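Local coordinates for protein ComZ (Thermus thermophilus, PDB 6QVI) that probably acts as a DNA receptor at the pilus tip during natural competence, joining a pseudopilin-like domain to a beta-solenoid domain, at residues A[14-19]-A[114-119]; A[20-25]-A[121-126]; A[33-38]-A[61-66]; A[77-82]-A[93-98]; A[97-102]-A[109-114]. All blocks are in the same frame, centred on the assembly; numbering follows the deposited sequence.

Interaction 1: residues A[14-19]-A[114-119]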
# COMPACT_ATOMS: atom_id res chain seq x y z
N SER A 14 49.41 6.08 13.61
CA SER A 14 48.06 6.01 14.12
C SER A 14 47.07 6.50 13.06
O SER A 14 46.02 5.89 12.84
CB SER A 14 47.95 6.78 15.44
OG SER A 14 48.22 8.17 15.28
N VAL A 15 47.45 7.56 12.33
CA VAL A 15 46.59 8.06 11.28
C VAL A 15 46.31 6.96 10.27
O VAL A 15 45.17 6.81 9.80
CB VAL A 15 47.18 9.33 10.65
CG1 VAL A 15 46.42 9.70 9.40
CG2 VAL A 15 47.03 10.50 11.60
N GLN A 16 47.31 6.13 9.94
CA GLN A 16 46.98 5.04 9.02
C GLN A 16 46.08 3.99 9.68
O GLN A 16 45.32 3.33 8.99
CB GLN A 16 48.27 4.37 8.47
CG GLN A 16 49.34 5.30 7.91
CD GLN A 16 50.71 4.61 7.66
OE1 GLN A 16 51.34 4.81 6.61
NE2 GLN A 16 51.13 3.74 8.58
N ALA A 17 46.11 3.90 10.99
CA ALA A 17 45.22 2.93 11.61
C ALA A 17 43.79 3.44 11.58
O ALA A 17 42.85 2.71 11.18
CB ALA A 17 45.67 2.66 13.06
N PHE A 18 43.64 4.73 11.86
CA PHE A 18 42.37 5.41 11.72
C PHE A 18 41.83 5.29 10.30
O PHE A 18 40.67 4.92 10.11
CB PHE A 18 42.56 6.85 12.13
CG PHE A 18 42.39 7.07 13.59
CD1 PHE A 18 41.45 6.33 14.30
CD2 PHE A 18 43.21 7.96 14.27
CE1 PHE A 18 41.29 6.52 15.65
CE2 PHE A 18 43.06 8.15 15.64
CZ PHE A 18 42.10 7.43 16.32
N TYR A 19 42.64 5.55 9.30
CA TYR A 19 42.17 5.46 7.94
C TYR A 19 41.70 4.09 7.61
O TYR A 19 40.77 3.91 6.89
CB TYR A 19 43.25 5.86 6.96
CG TYR A 19 42.87 5.58 5.54
CD1 TYR A 19 42.16 6.49 4.81
CD2 TYR A 19 43.21 4.41 4.94
CE1 TYR A 19 41.80 6.24 3.51
CE2 TYR A 19 42.85 4.15 3.65
CZ TYR A 19 42.15 5.07 2.94
OH TYR A 19 41.79 4.82 1.65
N GLY A 114 39.92 -1.37 12.80
CA GLY A 114 40.96 -1.39 11.80
C GLY A 114 42.37 -1.54 12.32
O GLY A 114 42.63 -1.25 13.45
N THR A 115 43.26 -2.06 11.51
CA THR A 115 44.65 -2.22 11.90
C THR A 115 45.53 -1.86 10.77
O THR A 115 45.21 -2.15 9.67
CB THR A 115 45.04 -3.65 12.23
OG1 THR A 115 44.99 -4.42 11.05
CG2 THR A 115 44.16 -4.27 13.24
N SER A 116 46.67 -1.27 11.06
CA SER A 116 47.59 -0.90 10.01
C SER A 116 48.99 -0.74 10.53
O SER A 116 49.28 0.26 11.14
CB SER A 116 47.15 0.39 9.35
OG SER A 116 48.23 1.09 8.80
N GLY A 117 49.86 -1.70 10.26
CA GLY A 117 51.22 -1.58 10.72
C GLY A 117 51.34 -1.53 12.23
O GLY A 117 51.84 -0.54 12.78
N GLY A 118 50.83 -2.55 12.90
CA GLY A 118 50.96 -2.63 14.35
C GLY A 118 50.26 -1.54 15.13
O GLY A 118 50.57 -1.34 16.31
N ALA A 119 49.35 -0.80 14.50
CA ALA A 119 48.49 0.16 15.17
C ALA A 119 47.04 -0.26 14.92
O ALA A 119 46.66 -0.61 13.80
CB ALA A 119 48.72 1.60 14.69
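The flat group that comes to this contact is the Gln16 amide, and it only skirts the loop: its NE2 stays 3.9 Å from Ser116 OG. The Phe18 ring leaves on another side of the helix and packs on Ala121, Arg525 and Leu527. What meets 114-119 is small: Ala17 and the first carbon of Gln16. Gln16 has CG anti to the carbonyl carbon (chi1 -49°) and an extended chain beyond it, which carries the amide past the loop and leaves CB 3.3 Å from Ser116 OG. That hydroxyl stands anti to the backbone N of Ser116, and its hydrogen-bond partner is Val91 O, through a weak bond. Ser116 CB points at the helix and sits 3.9 Å from Ala17 CA, close to the helix backbone itself. Here the N-terminal helix of the pseudopilin-like domain lies against the tight turn of a beta hairpin, between strands 107-115 and 120-130. The turn is closed by Ser116 N bonding to Ala119 O at 2.8 Å. Its two inner residues, Gly117 and Gly118, both have positive phi (63° and 64°), close to a type I' turn and favourable for glycine. Beyond the turn the chain returns to the helix, and Ala119 CB meets Ala17 CB at 3.6 Å, methyl to methyl. The same Ala17 CB is 3.5 Å from Ala119 O. Gly114, at the strand end, brings its C to 4.4 Å from Ala17 O, while Ser14 OG turns back to bond Asp11.

Interaction 2: residues A[20-25]-A[121-126]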
# COMPACT_ATOMS: atom_id res chain seq x y z
N ALA A 20 42.33 3.11 8.18
CA ALA A 20 41.93 1.77 7.90
C ALA A 20 40.56 1.55 8.45
O ALA A 20 39.74 0.98 7.80
CB ALA A 20 42.89 0.81 8.53
N ALA A 21 40.32 1.98 9.65
CA ALA A 21 39.03 1.77 10.24
C ALA A 21 37.97 2.59 9.56
O ALA A 21 36.92 2.11 9.25
CB ALA A 21 39.08 2.10 11.71
N GLU A 22 38.29 3.84 9.32
CA GLU A 22 37.35 4.76 8.68
C GLU A 22 37.04 4.31 7.25
O GLU A 22 35.97 4.64 6.72
CB GLU A 22 37.96 6.15 8.61
CG GLU A 22 37.67 7.03 9.77
CD GLU A 22 36.32 7.69 9.66
OE1 GLU A 22 35.65 7.82 10.70
OE2 GLU A 22 35.93 8.06 8.53
N ALA A 23 37.93 3.54 6.65
CA ALA A 23 37.60 2.92 5.38
C ALA A 23 36.46 1.93 5.55
O ALA A 23 35.55 1.86 4.70
CB ALA A 23 38.83 2.22 4.78
N GLY A 24 36.49 1.15 6.63
CA GLY A 24 35.45 0.16 6.82
C GLY A 24 34.12 0.79 7.17
O GLY A 24 33.08 0.44 6.62
N LEU A 25 34.13 1.74 8.11
CA LEU A 25 32.90 2.36 8.55
C LEU A 25 32.17 3.04 7.42
O LEU A 25 30.96 2.89 7.29
CB LEU A 25 33.18 3.39 9.63
CG LEU A 25 31.85 3.84 10.22
CD1 LEU A 25 31.37 2.84 11.25
CD2 LEU A 25 31.97 5.20 10.84
N ALA A 121 42.95 0.73 15.57
CA ALA A 121 41.95 1.76 15.82
C ALA A 121 40.56 1.19 15.59
O ALA A 121 40.33 0.31 14.74
CB ALA A 121 42.14 2.98 14.91
N ARG A 122 39.60 1.78 16.27
CA ARG A 122 38.22 1.34 16.25
C ARG A 122 37.34 2.57 16.02
O ARG A 122 37.47 3.58 16.75
CB ARG A 122 37.88 0.67 17.58
CG ARG A 122 36.62 -0.11 17.70
CD ARG A 122 36.63 -0.72 19.08
NE ARG A 122 35.29 -0.76 19.65
CZ ARG A 122 34.52 -1.83 19.61
NH1 ARG A 122 34.96 -2.95 19.03
NH2 ARG A 122 33.30 -1.78 20.15
N VAL A 123 36.45 2.50 15.04
CA VAL A 123 35.51 3.60 14.85
C VAL A 123 34.09 3.05 14.75
O VAL A 123 33.84 1.96 14.22
CB VAL A 123 35.84 4.45 13.60
CG1 VAL A 123 37.30 4.82 13.62
CG2 VAL A 123 35.46 3.78 12.32
N GLN A 124 33.13 3.83 15.21
CA GLN A 124 31.81 3.25 15.28
C GLN A 124 30.76 4.34 15.17
O GLN A 124 31.03 5.50 15.49
CB GLN A 124 31.66 2.45 16.58
CG GLN A 124 31.30 3.19 17.81
CD GLN A 124 30.98 2.22 18.95
OE1 GLN A 124 31.57 1.13 19.03
NE2 GLN A 124 30.01 2.58 19.80
N ALA A 125 29.59 3.96 14.64
CA ALA A 125 28.45 4.87 14.51
C ALA A 125 27.14 4.19 14.88
O ALA A 125 26.90 3.02 14.52
CB ALA A 125 28.34 5.44 13.10
N THR A 126 26.29 4.95 15.56
CA THR A 126 24.96 4.49 15.90
C THR A 126 23.94 5.21 15.03
O THR A 126 23.89 6.45 15.01
CB THR A 126 24.62 4.77 17.35
OG1 THR A 126 25.48 4.00 18.19
CG2 THR A 126 23.16 4.38 17.61
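Leu25 and Val123 cross obliquely, and their meeting holds the middle of this contact. Leu25 puts CG anti to its backbone N (chi1 -171°), so the chain leans over the strand, and its CB lies 3.5 Å from Val123 CG2. That methyl occupies the crowded position between the valine's own N and carbonyl carbon. Val123 thus forks between two helical turns: CG2 goes to Leu25, while CG1 reaches back to Ala21 CB at 3.8 Å. Ala21 also faces the strand and sets its CB 3.7 Å from Ala121 O. Beyond Val123, Leu25 CD1 lies along the backbone, 4.0 Å from Ala125 N, and CD2 comes to 4.3 Å from Ala125 CB. Glu22 flanks the contact, but its carboxylate is taken by Tyr523 through OE1. The carbonyl of Ala21 likewise finds its side-chain partner on the next strand, in Ser112 OG. Ala121, Val123 and Ala125 alternate with Arg122 and Gln124, whose side chains leave on the other face. The segment axes approach to 7.5 Å and run in nearly the same direction, 27° apart. Small and branched apolar residues thus join a long N-terminal helix to an antiparallel sheet, the pilin-type fold, consistent with a pseudopilin-like domain.

Interaction 3: residues A[33-38]-A[61-66]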
# COMPACT_ATOMS: atom_id res chain seq x y z
N PHE A 33 22.92 2.27 4.42
CA PHE A 33 21.96 3.17 3.80
C PHE A 33 21.36 2.55 2.55
O PHE A 33 20.19 2.80 2.24
CB PHE A 33 22.62 4.51 3.45
CG PHE A 33 21.70 5.49 2.75
CD1 PHE A 33 21.73 5.63 1.37
CD2 PHE A 33 20.80 6.26 3.45
CE1 PHE A 33 20.88 6.52 0.70
CE2 PHE A 33 19.92 7.14 2.78
CZ PHE A 33 19.97 7.27 1.42
N GLN A 34 22.14 1.75 1.81
CA GLN A 34 21.57 1.18 0.60
C GLN A 34 20.60 0.05 0.94
O GLN A 34 19.60 -0.14 0.25
CB GLN A 34 22.66 0.67 -0.33
CG GLN A 34 22.07 0.41 -1.70
CD GLN A 34 22.85 -0.57 -2.53
OE1 GLN A 34 22.73 -1.79 -2.34
NE2 GLN A 34 23.59 -0.07 -3.50
N GLN A 35 20.86 -0.66 2.03
CA GLN A 35 19.87 -1.60 2.54
C GLN A 35 18.63 -0.86 3.02
O GLN A 35 17.53 -1.43 2.99
CB GLN A 35 20.49 -2.42 3.67
CG GLN A 35 21.40 -3.54 3.16
CD GLN A 35 20.61 -4.78 2.80
OE1 GLN A 35 19.81 -5.26 3.60
NE2 GLN A 35 20.79 -5.28 1.59
N TYR A 36 18.77 0.41 3.43
CA TYR A 36 17.63 1.20 3.84
C TYR A 36 16.80 1.68 2.65
O TYR A 36 15.58 1.76 2.74
CB TYR A 36 18.08 2.39 4.68
CG TYR A 36 17.10 3.56 4.62
CD1 TYR A 36 17.31 4.63 3.76
CD2 TYR A 36 15.96 3.57 5.42
CE1 TYR A 36 16.43 5.68 3.70
CE2 TYR A 36 15.05 4.63 5.38
CZ TYR A 36 15.30 5.68 4.51
OH TYR A 36 14.42 6.75 4.45
N VAL A 37 17.45 2.02 1.54
CA VAL A 37 16.71 2.44 0.35
C VAL A 37 16.13 1.25 -0.37
O VAL A 37 15.15 1.39 -1.11
CB VAL A 37 17.58 3.28 -0.62
CG1 VAL A 37 18.42 4.31 0.14
CG2 VAL A 37 18.43 2.37 -1.50
N TRP A 38 16.73 0.06 -0.24
CA TRP A 38 16.13 -1.05 -0.95
C TRP A 38 14.80 -1.45 -0.34
O TRP A 38 13.92 -1.96 -1.06
CB TRP A 38 17.07 -2.26 -1.01
CG TRP A 38 16.52 -3.30 -1.94
CD1 TRP A 38 16.30 -3.16 -3.30
CD2 TRP A 38 16.06 -4.61 -1.60
NE1 TRP A 38 15.74 -4.31 -3.81
CE2 TRP A 38 15.58 -5.21 -2.79
CE3 TRP A 38 16.01 -5.33 -0.40
CZ2 TRP A 38 15.07 -6.51 -2.82
CZ3 TRP A 38 15.50 -6.62 -0.43
CH2 TRP A 38 15.04 -7.20 -1.63
N LEU A 61 21.67 -9.09 2.01
CA LEU A 61 22.94 -8.70 1.42
C LEU A 61 22.97 -9.04 -0.05
O LEU A 61 23.54 -8.30 -0.86
CB LEU A 61 24.08 -9.42 2.13
CG LEU A 61 24.10 -9.09 3.61
CD1 LEU A 61 25.17 -9.86 4.28
CD2 LEU A 61 24.46 -7.61 3.73
N ASP A 62 22.38 -10.18 -0.41
CA ASP A 62 22.21 -10.46 -1.82
C ASP A 62 21.38 -9.39 -2.52
O ASP A 62 21.71 -8.98 -3.64
CB ASP A 62 21.57 -11.80 -2.05
CG ASP A 62 21.40 -12.08 -3.51
OD1 ASP A 62 20.49 -11.51 -4.13
OD2 ASP A 62 22.19 -12.92 -4.01
N ARG A 63 20.25 -8.99 -1.91
CA ARG A 63 19.12 -8.32 -2.59
C ARG A 63 18.38 -9.29 -3.52
O ARG A 63 18.16 -9.01 -4.69
CB ARG A 63 19.54 -7.05 -3.34
CG ARG A 63 19.37 -5.74 -2.54
CD ARG A 63 20.43 -4.65 -2.91
NE ARG A 63 20.09 -3.33 -2.36
CZ ARG A 63 19.83 -2.26 -3.10
NH1 ARG A 63 19.87 -2.33 -4.42
NH2 ARG A 63 19.52 -1.11 -2.52
N ASP A 64 17.98 -10.45 -2.95
CA ASP A 64 17.08 -11.40 -3.59
C ASP A 64 16.02 -11.93 -2.61
O ASP A 64 15.31 -12.88 -2.94
CB ASP A 64 17.85 -12.58 -4.19
CG ASP A 64 18.41 -13.52 -3.12
OD1 ASP A 64 18.78 -14.67 -3.43
OD2 ASP A 64 18.46 -13.09 -1.94
N GLY A 65 15.88 -11.36 -1.43
CA GLY A 65 14.96 -11.95 -0.48
C GLY A 65 15.58 -12.95 0.47
O GLY A 65 14.91 -13.37 1.41
N THR A 66 16.84 -13.34 0.26
CA THR A 66 17.51 -14.17 1.25
C THR A 66 17.97 -13.25 2.37
O THR A 66 18.70 -12.29 2.12
CB THR A 66 18.71 -14.88 0.64
OG1 THR A 66 18.31 -15.55 -0.56
CG2 THR A 66 19.31 -15.87 1.64
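Gln34 and Trp38, one helical turn apart, both hold CG anti to the backbone N (chi1 -166° and -170°), so amide and indole project from the same side of the helix. Arg63, bent at chi2, sends its guanidinium between them. Gln34 OE1 stands 2.9 Å above the centre of one guanidinium face, while Trp38 CD1 and CB approach the other. The grip is fixed by a hydrogen bond from Arg63 NH2 to Gln34 O (2.9 Å, 156°); the acceptor lies in the guanidinium plane, but the donor sits above the carbonyl plane. Trp38 N bonds to that same oxygen within the helix. Further back along the arginine, CG forms a CH-pi contact with the five-membered ring of Trp38, 3.7 Å from its centroid. The contact ties helix 12-40 to the connection leading into the sheet, whose chain is shaped by an Asx turn: Asp64 OD2 accepts from Thr66 N at 2.7 Å and also from Thr66 OG1. An alanine in place of Arg63 would probably loosen this connection from the helix, losing the bond to Gln34 O and the cover on the indole face. Gln35, alongside, gives its NE2 to Asp60 O, and Asp60 OD1 and OD2 accept from Gly65 N and Asp64 N.

Interaction 4: residues A[77-82]-A[93-98]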
# COMPACT_ATOMS: atom_id res chain seq x y z
N LEU A 77 29.72 -8.11 8.84
CA LEU A 77 29.70 -7.70 7.44
C LEU A 77 31.04 -7.85 6.73
O LEU A 77 31.05 -7.90 5.50
CB LEU A 77 29.29 -6.24 7.29
CG LEU A 77 28.07 -5.79 8.04
CD1 LEU A 77 28.01 -4.27 7.90
CD2 LEU A 77 26.86 -6.50 7.49
N ALA A 78 32.17 -7.88 7.46
CA ALA A 78 33.48 -8.04 6.79
C ALA A 78 34.55 -8.41 7.80
O ALA A 78 34.71 -7.74 8.82
CB ALA A 78 33.91 -6.76 6.05
N GLN A 79 35.24 -9.51 7.54
CA GLN A 79 36.27 -9.98 8.41
C GLN A 79 37.56 -9.94 7.68
O GLN A 79 37.68 -10.50 6.63
CB GLN A 79 35.97 -11.39 8.83
CG GLN A 79 36.89 -11.90 9.90
CD GLN A 79 36.14 -12.61 10.99
OE1 GLN A 79 36.49 -13.72 11.36
NE2 GLN A 79 35.12 -11.98 11.51
N ASN A 80 38.52 -9.18 8.20
CA ASN A 80 39.84 -9.01 7.62
C ASN A 80 39.89 -8.49 6.20
O ASN A 80 40.80 -8.77 5.49
CB ASN A 80 40.66 -10.26 7.80
CG ASN A 80 40.85 -10.59 9.24
OD1 ASN A 80 41.20 -9.75 10.02
ND2 ASN A 80 40.60 -11.81 9.60
N GLU A 81 38.94 -7.67 5.82
CA GLU A 81 38.94 -7.15 4.49
C GLU A 81 40.08 -6.19 4.40
O GLU A 81 40.29 -5.44 5.30
CB GLU A 81 37.63 -6.43 4.27
CG GLU A 81 37.45 -5.77 2.92
CD GLU A 81 36.02 -5.80 2.47
OE1 GLU A 81 35.30 -6.76 2.80
OE2 GLU A 81 35.60 -4.88 1.77
N VAL A 82 40.81 -6.16 3.31
CA VAL A 82 41.94 -5.27 3.26
C VAL A 82 41.76 -3.98 2.52
O VAL A 82 41.21 -3.94 1.47
CB VAL A 82 43.16 -5.96 2.65
CG1 VAL A 82 43.14 -7.44 2.96
CG2 VAL A 82 43.21 -5.73 1.17
N ARG A 93 44.02 -4.02 7.45
CA ARG A 93 42.85 -4.83 7.42
C ARG A 93 41.82 -4.22 8.35
O ARG A 93 42.13 -3.40 9.16
CB ARG A 93 43.15 -6.24 7.91
CG ARG A 93 44.56 -6.73 7.66
CD ARG A 93 44.64 -7.73 6.52
NE ARG A 93 44.27 -9.10 6.89
CZ ARG A 93 44.21 -10.12 6.04
NH1 ARG A 93 44.49 -9.92 4.76
NH2 ARG A 93 43.85 -11.32 6.45
N TYR A 94 40.57 -4.61 8.20
CA TYR A 94 39.56 -4.12 9.09
C TYR A 94 38.46 -5.07 9.22
O TYR A 94 38.30 -5.94 8.43
CB TYR A 94 39.02 -2.77 8.69
CG TYR A 94 38.27 -2.75 7.42
CD1 TYR A 94 37.07 -3.39 7.30
CD2 TYR A 94 38.74 -2.08 6.35
CE1 TYR A 94 36.38 -3.36 6.13
CE2 TYR A 94 38.06 -2.05 5.19
CZ TYR A 94 36.88 -2.69 5.09
OH TYR A 94 36.23 -2.65 3.92
N THR A 95 37.71 -4.94 10.28
CA THR A 95 36.62 -5.81 10.47
C THR A 95 35.35 -5.09 10.80
O THR A 95 35.27 -4.49 11.83
CB THR A 95 36.91 -6.83 11.53
OG1 THR A 95 37.79 -7.78 10.97
CG2 THR A 95 35.66 -7.50 11.89
N ALA A 96 34.34 -5.19 9.95
CA ALA A 96 33.12 -4.43 10.17
C ALA A 96 32.07 -5.38 10.72
O ALA A 96 31.83 -6.45 10.14
CB ALA A 96 32.63 -3.76 8.89
N THR A 97 31.46 -4.99 11.83
CA THR A 97 30.42 -5.76 12.49
C THR A 97 29.23 -4.85 12.72
O THR A 97 29.40 -3.67 13.06
CB THR A 97 30.87 -6.32 13.85
OG1 THR A 97 32.07 -7.08 13.69
CG2 THR A 97 29.82 -7.23 14.40
N LEU A 98 28.04 -5.40 12.51
CA LEU A 98 26.78 -4.68 12.66
C LEU A 98 26.04 -5.25 13.86
O LEU A 98 25.84 -6.46 13.93
CB LEU A 98 25.92 -4.80 11.40
CG LEU A 98 24.54 -4.15 11.59
CD1 LEU A 98 24.73 -2.68 11.90
CD2 LEU A 98 23.63 -4.34 10.38
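An irregular edge, 77-82, pairs with the regular strand 93-98 as an antiparallel hairpin, with a beta bulge near each end. In the first, Leu77 and Ala78 both face Ala96, a classic bulge: Ala96 O accepts from Leu77 N (3.0 Å) and from Ala78 N, the latter on a lone pair, while Ala96 N returns a bond to Ala78 O. In the second, a G1 bulge, Asn80, with positive phi (56°), and Glu81 face Tyr94. Tyr94 N bonds to Glu81 O at 3.0 Å, Glu81 N bonds weakly to Tyr94 O, and Asn80 N donates to Thr95 OG1 in a nearly straight bond (3.2 Å, 176°). Tyr94 carries CG in the crowded position between its N and carbonyl carbon (chi1 66°), so the ring runs beside Glu81, pointing the same way. Glu81 O lies over one ring face, toward the rim, Glu81 CB makes an off-centre CH-pi contact, 4.2 Å from the ring centroid, and Ala78 CB is near Tyr94 CE1. Tyr94 also packs on Lys27 of helix 12-40. An alanine in place of Tyr94 would take the ring away from Glu81 CB and is likely to loosen the packing of this strand on helix 12-40. Farther out, Lys27 holds Glu81 OE2 in a salt bridge and Tyr28 packs on Leu77, Ala78 and Ala96. At the other end, the Leu77 and Leu98 side chains cross obliquely, CD1 of Leu77 4.1 Å from CB of Leu98. Beside Asn80, the Arg93 guanidinium has Asn80 O 3.7 Å above the centre of one face.

Interaction 5: residues A[97-102]-A[109-114]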
# COMPACT_ATOMS: atom_id res chain seq x y z
N THR A 97 31.46 -4.99 11.83
CA THR A 97 30.42 -5.76 12.49
C THR A 97 29.23 -4.85 12.72
O THR A 97 29.40 -3.67 13.06
CB THR A 97 30.87 -6.32 13.85
OG1 THR A 97 32.07 -7.08 13.69
CG2 THR A 97 29.82 -7.23 14.40
N LEU A 98 28.04 -5.40 12.51
CA LEU A 98 26.78 -4.68 12.66
C LEU A 98 26.04 -5.25 13.86
O LEU A 98 25.84 -6.46 13.93
CB LEU A 98 25.92 -4.80 11.40
CG LEU A 98 24.54 -4.15 11.59
CD1 LEU A 98 24.73 -2.68 11.90
CD2 LEU A 98 23.63 -4.34 10.38
N TYR A 99 25.69 -4.38 14.80
CA TYR A 99 25.01 -4.78 16.03
C TYR A 99 23.65 -4.11 16.14
O TYR A 99 23.53 -2.89 15.93
CB TYR A 99 25.85 -4.40 17.26
CG TYR A 99 27.24 -4.94 17.23
CD1 TYR A 99 28.27 -4.22 16.62
CD2 TYR A 99 27.56 -6.13 17.85
CE1 TYR A 99 29.56 -4.69 16.61
CE2 TYR A 99 28.84 -6.61 17.86
CZ TYR A 99 29.85 -5.89 17.24
OH TYR A 99 31.14 -6.43 17.24
N LYS A 100 22.63 -4.87 16.50
CA LYS A 100 21.32 -4.29 16.76
C LYS A 100 21.10 -4.16 18.26
O LYS A 100 21.61 -4.95 19.06
CB LYS A 100 20.19 -5.10 16.12
CG LYS A 100 19.63 -6.19 16.98
CD LYS A 100 18.56 -6.94 16.23
CE LYS A 100 17.31 -7.03 17.03
NZ LYS A 100 16.53 -8.16 16.50
N ASP A 101 20.35 -3.13 18.63
CA ASP A 101 20.00 -2.90 20.02
C ASP A 101 18.98 -3.92 20.50
O ASP A 101 18.00 -4.22 19.81
CB ASP A 101 19.41 -1.50 20.17
CG ASP A 101 19.37 -1.02 21.61
OD1 ASP A 101 20.29 -0.27 22.03
OD2 ASP A 101 18.41 -1.39 22.33
N ALA A 102 19.19 -4.43 21.72
CA ALA A 102 18.27 -5.43 22.24
C ALA A 102 16.88 -4.84 22.44
O ALA A 102 15.87 -5.50 22.15
CB ALA A 102 18.80 -6.01 23.55
N THR A 109 24.17 -0.19 15.58
CA THR A 109 25.56 0.27 15.75
C THR A 109 26.43 -0.44 14.72
O THR A 109 26.44 -1.68 14.65
CB THR A 109 26.09 0.01 17.18
OG1 THR A 109 25.26 0.70 18.16
CG2 THR A 109 27.59 0.45 17.35
N LEU A 110 27.11 0.35 13.89
CA LEU A 110 28.09 -0.16 12.92
C LEU A 110 29.50 0.04 13.50
O LEU A 110 29.84 1.15 13.93
CB LEU A 110 27.96 0.58 11.60
CG LEU A 110 28.77 0.09 10.41
CD1 LEU A 110 28.70 -1.44 10.12
CD2 LEU A 110 28.49 0.93 9.19
N VAL A 111 30.28 -1.03 13.59
CA VAL A 111 31.62 -0.98 14.19
C VAL A 111 32.66 -1.54 13.22
O VAL A 111 32.51 -2.66 12.72
CB VAL A 111 31.68 -1.75 15.53
CG1 VAL A 111 33.07 -2.11 15.90
CG2 VAL A 111 31.13 -0.93 16.63
N SER A 112 33.71 -0.79 13.02
CA SER A 112 34.79 -1.18 12.16
C SER A 112 36.12 -1.10 12.88
O SER A 112 36.61 -0.04 13.09
CB SER A 112 34.77 -0.27 10.96
OG SER A 112 36.05 0.09 10.54
N GLU A 113 36.68 -2.23 13.25
CA GLU A 113 37.97 -2.31 13.91
C GLU A 113 39.04 -2.35 12.87
O GLU A 113 39.11 -3.28 12.15
CB GLU A 113 38.08 -3.60 14.68
CG GLU A 113 37.23 -3.69 15.92
CD GLU A 113 37.24 -5.06 16.56
OE1 GLU A 113 36.17 -5.58 16.91
OE2 GLU A 113 38.32 -5.64 16.71
N GLY A 114 39.92 -1.37 12.80
CA GLY A 114 40.96 -1.39 11.80
C GLY A 114 42.37 -1.54 12.32
O GLY A 114 42.63 -1.25 13.45
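Four backbone hydrogen bonds, in two reciprocal pairs, join these antiparallel strands. Thr97 N gives to Val111 O at 2.7 Å and Val111 N to Thr97 O at 2.8 Å; two residues on, Tyr99 N gives to Thr109 O and Thr109 N to Tyr99 O. All four are close to straight (174° from Thr109 N), and every donor lies nearly along the C=O axis. Between them, Leu98 and Leu110 form the non-hydrogen-bonded pair, so their backbones bond outward, Leu98 to Leu75 and Leu110 to Ala125. The two leucines turn to the helix side, where Leu98 packs on Leu32 and Leu110 on Leu25 and Tyr28; Leu98 CD1 also comes to 3.4 Å from Thr109 O. On the face of Thr97, Tyr99, Thr109 and Val111, the tyrosine ring puts its edge to the neighbouring strand, CE1 lying 3.8 Å from Val111 CB. Two side-chain hydroxyls bond outside the pair: Ser112 OG to Ala21 O of the helix, and Thr109 OG1 weakly to Thr126 OG1. With backbone polarity spent strand to strand, both strands act as interior members of the sheet, mainly apolar toward the helix but tied to it by the Ser112 hydroxyl.

All five contacts lie in what is probably the pseudopilin-like domain, on one side of the chain's centre. Interactions 1, 2 and 3 follow helix 12-40 from its N-terminal part toward its C-terminal end. The centres of interactions 1 and 2 are about 11 Å apart. Those of interactions 1 and 3 are about 30 Å apart. Interactions 4 and 5 pair successive strands of the sheet that 1 and 2 reach; they share Thr97 and Leu98, their centres about 11 Å apart. In sequence, 1 and 2 cross, and 3, 4 and 5 are nested inside both. The helix comes first in the chain, and the strands that follow form the sheet it lies against, a compact unit distinct from the beta-solenoid domain.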